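Long-range contacts in spore cortex-lytic enzyme (Bacillus cereus ATCC 14579, PDB 6TCI), which probably cleaves cortex peptidoglycan as an N-acetylmuramyl-L-alanine amidase during spore germination, the chain here being its N-terminal putative peptidoglycan-binding domain: residues L23-Y29 / A44-F48; F48-L54 / T64-L68. All coordinates share one frame. Residue numbers count along the deposited sequence, not the author numbering.

Contact 1 of 2, residues L23-Y29 / A44-F48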
# COMPACT_ATOMS: atom_id res chain seq x y z
N LEU A 23 4.13 -3.85 0.18
CA LEU A 23 5.04 -2.75 0.46
C LEU A 23 6.27 -3.23 1.23
O LEU A 23 7.36 -2.70 1.05
CB LEU A 23 4.32 -1.64 1.24
CG LEU A 23 3.28 -0.82 0.47
CD1 LEU A 23 2.50 0.06 1.42
CD2 LEU A 23 3.95 0.03 -0.59
N LYS A 24 6.10 -4.22 2.11
CA LYS A 24 7.24 -4.76 2.83
C LYS A 24 8.18 -5.49 1.88
O LYS A 24 9.40 -5.31 1.93
CB LYS A 24 6.77 -5.69 3.95
CG LYS A 24 7.91 -6.40 4.67
CD LYS A 24 7.40 -7.18 5.86
CE LYS A 24 6.93 -6.25 6.97
NZ LYS A 24 8.06 -5.43 7.50
N TYR A 25 7.61 -6.31 0.98
CA TYR A 25 8.42 -7.05 0.02
C TYR A 25 9.24 -6.10 -0.85
O TYR A 25 10.37 -6.43 -1.24
CB TYR A 25 7.50 -7.91 -0.85
CG TYR A 25 8.21 -8.96 -1.68
CD1 TYR A 25 8.66 -10.14 -1.10
CD2 TYR A 25 8.41 -8.77 -3.04
CE1 TYR A 25 9.29 -11.10 -1.85
CE2 TYR A 25 9.05 -9.73 -3.80
CZ TYR A 25 9.49 -10.90 -3.20
OH TYR A 25 10.13 -11.87 -3.94
N ASN A 26 8.69 -4.93 -1.16
CA ASN A 26 9.36 -3.92 -1.96
C ASN A 26 10.30 -3.04 -1.14
O ASN A 26 11.00 -2.20 -1.73
CB ASN A 26 8.33 -3.06 -2.71
CG ASN A 26 7.96 -3.65 -4.06
OD1 ASN A 26 8.79 -3.71 -4.96
ND2 ASN A 26 6.71 -4.04 -4.22
N GLY A 27 10.33 -3.18 0.18
CA GLY A 27 11.25 -2.44 1.02
C GLY A 27 10.74 -1.11 1.53
O GLY A 27 11.55 -0.28 1.97
N PHE A 28 9.44 -0.86 1.47
CA PHE A 28 8.89 0.41 1.92
C PHE A 28 8.24 0.34 3.30
O PHE A 28 8.29 1.33 4.04
CB PHE A 28 7.86 0.94 0.92
CG PHE A 28 8.44 1.32 -0.40
CD1 PHE A 28 8.96 2.59 -0.59
CD2 PHE A 28 8.47 0.42 -1.44
CE1 PHE A 28 9.51 2.95 -1.81
CE2 PHE A 28 9.02 0.77 -2.66
CZ PHE A 28 9.53 2.04 -2.85
N TYR A 29 7.62 -0.78 3.65
CA TYR A 29 6.91 -0.92 4.91
C TYR A 29 7.76 -1.71 5.89
O TYR A 29 8.05 -2.89 5.65
CB TYR A 29 5.56 -1.60 4.71
CG TYR A 29 4.75 -1.73 5.98
CD1 TYR A 29 4.12 -0.62 6.54
CD2 TYR A 29 4.62 -2.95 6.62
CE1 TYR A 29 3.39 -0.74 7.70
CE2 TYR A 29 3.89 -3.07 7.78
CZ TYR A 29 3.27 -1.96 8.32
OH TYR A 29 2.54 -2.08 9.48
N ALA A 44 4.80 4.49 4.16
CA ALA A 44 5.31 3.53 3.19
C ALA A 44 4.64 3.69 1.83
O ALA A 44 5.30 3.64 0.79
CB ALA A 44 5.10 2.10 3.70
N LEU A 45 3.32 3.87 1.83
CA LEU A 45 2.60 3.96 0.56
C LEU A 45 2.97 5.22 -0.19
O LEU A 45 3.16 5.19 -1.41
CB LEU A 45 1.09 3.87 0.80
CG LEU A 45 0.23 3.96 -0.47
CD1 LEU A 45 0.58 2.89 -1.49
CD2 LEU A 45 -1.27 3.93 -0.12
N ARG A 46 3.09 6.35 0.52
CA ARG A 46 3.51 7.58 -0.15
C ARG A 46 4.92 7.46 -0.73
O ARG A 46 5.18 7.94 -1.84
CB ARG A 46 3.39 8.76 0.80
CG ARG A 46 1.95 9.11 1.11
CD ARG A 46 1.87 10.17 2.18
NE ARG A 46 2.59 11.37 1.77
CZ ARG A 46 2.02 12.43 1.20
NH1 ARG A 46 0.71 12.47 1.01
NH2 ARG A 46 2.76 13.45 0.83
N ASN A 47 5.83 6.81 -0.01
CA ASN A 47 7.18 6.62 -0.55
C ASN A 47 7.17 5.71 -1.77
O ASN A 47 7.93 5.93 -2.72
CB ASN A 47 8.10 6.06 0.54
CG ASN A 47 8.45 7.10 1.57
OD1 ASN A 47 8.49 8.29 1.28
ND2 ASN A 47 8.70 6.65 2.80
N PHE A 48 6.31 4.69 -1.76
CA PHE A 48 6.15 3.85 -2.93
C PHE A 48 5.63 4.66 -4.11
O PHE A 48 6.14 4.55 -5.23
CB PHE A 48 5.21 2.68 -2.63
CG PHE A 48 4.82 1.90 -3.84
CD1 PHE A 48 5.66 0.91 -4.33
CD2 PHE A 48 3.65 2.18 -4.53
CE1 PHE A 48 5.34 0.21 -5.46
CE2 PHE A 48 3.32 1.46 -5.67
CZ PHE A 48 4.18 0.48 -6.13
O HOH W 1 9.22 3.84 2.99
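Phe28 lays one face of its ring over the backbone of helix 39-51: Phe48 CA stands 3.8 Å from the ring centroid, 17° off the ring normal, a CH-pi contact. The Phe48 ring turns its edge toward the face of Phe28 in an offset edge-to-face pair, centroids 5.6 Å apart and planes at 88°. Small Ala44 lets the chain beyond helix 14-25 come close, the CA atoms of Phe28 and Ala44 being 4.9 Å apart; Ala44 CB lies 3.3 Å from Phe28 O and 3.9 Å from Tyr29 CB. Leu23, on the last turn of helix 14-25, fills the space beside them, with CD1 4.0 Å from Ala44 CB and CD2 3.6 Å from Phe48 CB. A Schellman motif turns the chain: Gly27, at positive phi, is the first residue to leave helical angles, Phe28 N bonds to Leu23 O at 2.8 Å and Gly27 N to Lys24 O at 2.9 Å, and Leu23 and Phe28 both point toward helix 39-51. No direct hydrogen bond crosses, but a water bridges Phe28 O and Asn47 ND2, 2.9 Å from each. Lys24, pointing away from helix 39-51, hydrogen-bonds through NZ to Tyr29 O and Gly31 O; Tyr29 OH hydrogen-bonds to Lys32 O. The contact joins the end of helix 14-25 and its following loop to helix 39-51 of the all-helical putative peptidoglycan-binding domain, where helix 62-71 touches Phe48 through Met67 and Leu68.

Contact 2 of 2, residues F48-L54 / T64-L68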
# COMPACT_ATOMS: atom_id res chain seq x y z
N PHE A 48 6.31 4.69 -1.76
CA PHE A 48 6.15 3.85 -2.93
C PHE A 48 5.63 4.66 -4.11
O PHE A 48 6.14 4.55 -5.23
CB PHE A 48 5.21 2.68 -2.63
CG PHE A 48 4.82 1.90 -3.84
CD1 PHE A 48 5.66 0.91 -4.33
CD2 PHE A 48 3.65 2.18 -4.53
CE1 PHE A 48 5.34 0.21 -5.46
CE2 PHE A 48 3.32 1.46 -5.67
CZ PHE A 48 4.18 0.48 -6.13
N GLN A 49 4.58 5.46 -3.87
CA GLN A 49 4.03 6.28 -4.95
C GLN A 49 5.09 7.20 -5.55
O GLN A 49 5.19 7.32 -6.77
CB GLN A 49 2.81 7.06 -4.46
CG GLN A 49 1.62 6.16 -4.19
CD GLN A 49 0.47 6.90 -3.54
OE1 GLN A 49 0.68 7.74 -2.67
NE2 GLN A 49 -0.75 6.58 -3.95
N GLU A 50 5.89 7.85 -4.69
CA GLU A 50 6.93 8.75 -5.18
C GLU A 50 7.95 8.00 -6.03
O GLU A 50 8.29 8.44 -7.13
CB GLU A 50 7.60 9.45 -4.00
CG GLU A 50 8.70 10.43 -4.40
CD GLU A 50 8.26 11.87 -4.27
OE1 GLU A 50 7.53 12.19 -3.30
OE2 GLU A 50 8.64 12.69 -5.14
N LYS A 51 8.42 6.85 -5.53
CA LYS A 51 9.44 6.09 -6.25
C LYS A 51 8.93 5.63 -7.61
O LYS A 51 9.69 5.60 -8.58
CB LYS A 51 9.87 4.88 -5.41
CG LYS A 51 10.93 4.00 -6.06
CD LYS A 51 12.27 4.73 -6.17
CE LYS A 51 12.85 5.05 -4.80
NZ LYS A 51 14.29 5.41 -4.87
N PHE A 52 7.66 5.24 -7.68
CA PHE A 52 7.10 4.66 -8.90
C PHE A 52 6.41 5.67 -9.80
O PHE A 52 5.78 5.28 -10.79
CB PHE A 52 6.23 3.45 -8.58
CG PHE A 52 7.04 2.22 -8.26
CD1 PHE A 52 7.67 2.10 -7.04
CD2 PHE A 52 7.22 1.24 -9.21
CE1 PHE A 52 8.45 0.98 -6.76
CE2 PHE A 52 8.00 0.13 -8.94
CZ PHE A 52 8.62 0.00 -7.71
N GLY A 53 6.53 6.97 -9.50
CA GLY A 53 6.02 8.00 -10.38
C GLY A 53 4.53 8.20 -10.35
O GLY A 53 3.97 8.75 -11.30
N LEU A 54 3.86 7.77 -9.28
CA LEU A 54 2.44 7.97 -9.09
C LEU A 54 2.20 9.26 -8.31
O LEU A 54 3.07 9.71 -7.55
CB LEU A 54 1.85 6.81 -8.29
CG LEU A 54 1.94 5.45 -8.97
CD1 LEU A 54 1.79 4.35 -7.94
CD2 LEU A 54 0.89 5.31 -10.06
N THR A 64 -2.61 2.80 -8.27
CA THR A 64 -1.59 2.47 -7.28
C THR A 64 -1.56 0.97 -7.02
O THR A 64 -0.48 0.37 -6.94
CB THR A 64 -1.84 3.24 -5.99
OG1 THR A 64 -1.63 4.63 -6.22
CG2 THR A 64 -0.88 2.79 -4.90
N LYS A 65 -2.73 0.34 -6.88
CA LYS A 65 -2.76 -1.11 -6.69
C LYS A 65 -2.13 -1.83 -7.88
O LYS A 65 -1.36 -2.78 -7.70
CB LYS A 65 -4.19 -1.60 -6.52
CG LYS A 65 -4.85 -1.19 -5.22
CD LYS A 65 -6.33 -1.44 -5.34
CE LYS A 65 -7.10 -0.97 -4.14
NZ LYS A 65 -8.55 -1.19 -4.36
N GLN A 66 -2.47 -1.41 -9.09
CA GLN A 66 -1.93 -2.07 -10.28
C GLN A 66 -0.41 -1.93 -10.32
O GLN A 66 0.29 -2.89 -10.67
CB GLN A 66 -2.57 -1.49 -11.54
CG GLN A 66 -4.00 -1.96 -11.74
CD GLN A 66 -4.79 -1.04 -12.65
OE1 GLN A 66 -4.22 -0.21 -13.37
NE2 GLN A 66 -6.12 -1.18 -12.63
N MET A 67 0.11 -0.76 -9.96
CA MET A 67 1.55 -0.57 -9.93
C MET A 67 2.20 -1.43 -8.86
O MET A 67 3.28 -1.99 -9.08
CB MET A 67 1.87 0.91 -9.69
CG MET A 67 3.35 1.24 -9.74
SD MET A 67 4.01 1.27 -11.41
CE MET A 67 3.20 2.73 -12.06
N LEU A 68 1.56 -1.56 -7.70
CA LEU A 68 2.13 -2.36 -6.62
C LEU A 68 2.18 -3.84 -7.00
O LEU A 68 3.16 -4.53 -6.70
CB LEU A 68 1.34 -2.12 -5.33
CG LEU A 68 1.93 -2.75 -4.07
CD1 LEU A 68 3.39 -2.33 -3.88
CD2 LEU A 68 1.07 -2.39 -2.86
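Phe48 is the apolar centre where helix 39-51 meets helix 62-71 in this three-helix, putative peptidoglycan-binding domain. Leu68 CD1 sits over one face of its ring, 3.9 Å from the centroid, a CH-pi contact; at the tip of the ring, Phe48 CZ reaches Leu68 CA at 3.5 Å and Met67 CG at 3.8 Å. Leu68 also packs on Leu19 and Leu23 of helix 14-25, tying this centre to the third helix. Further out, Met67 packs against both Phe52 and Leu54: its CG is 3.8 Å from Phe52 CB and its CB 3.9 Å from Leu54 CD1, while SD lies obliquely to the Phe52 ring, 5.1 Å from the centroid, a Met-aromatic contact. A Schellman motif ends helix 39-51, with Gly53 at positive phi, Leu54 N bonded to Gln49 O at 2.9 Å and a weak bond from Gly53 N to Glu50 O at 3.3 Å; Leu54 then points toward helix 62-71. At the polar edge the Gln49 side chain ties down the chain between the two helices, OE1 accepting hydrogen bonds from Asp57 N and Gly58 N. Its amide crosses to the neighbouring helix: Gln49 NE2 donates to Thr64 OG1 at 3.1 Å, with an N-H...O angle of 165°.

Helix 39-51 serves both contacts: contact 1 binds it to the end of helix 14-25 and the following loop, contact 2 to helix 62-71, and both use Phe48. Their centres lie 9 Å apart and their side chains meet, Leu23 CD2 standing 4.1 Å from Leu68 CD1 and Leu45 CD1 3.7 Å from Thr64 CG2, so the three helices share one hydrophobic core. Contact 1 is the more buried, contact 2 only partly so, though the areas are similar, 355 and 369 Å². A water joins Phe28 O to partly exposed Asn47 in contact 1; a direct hydrogen bond joins buried Gln49 and Thr64 in contact 2. In both, the residue after the glycine of a Schellman motif packs on the opposing helix.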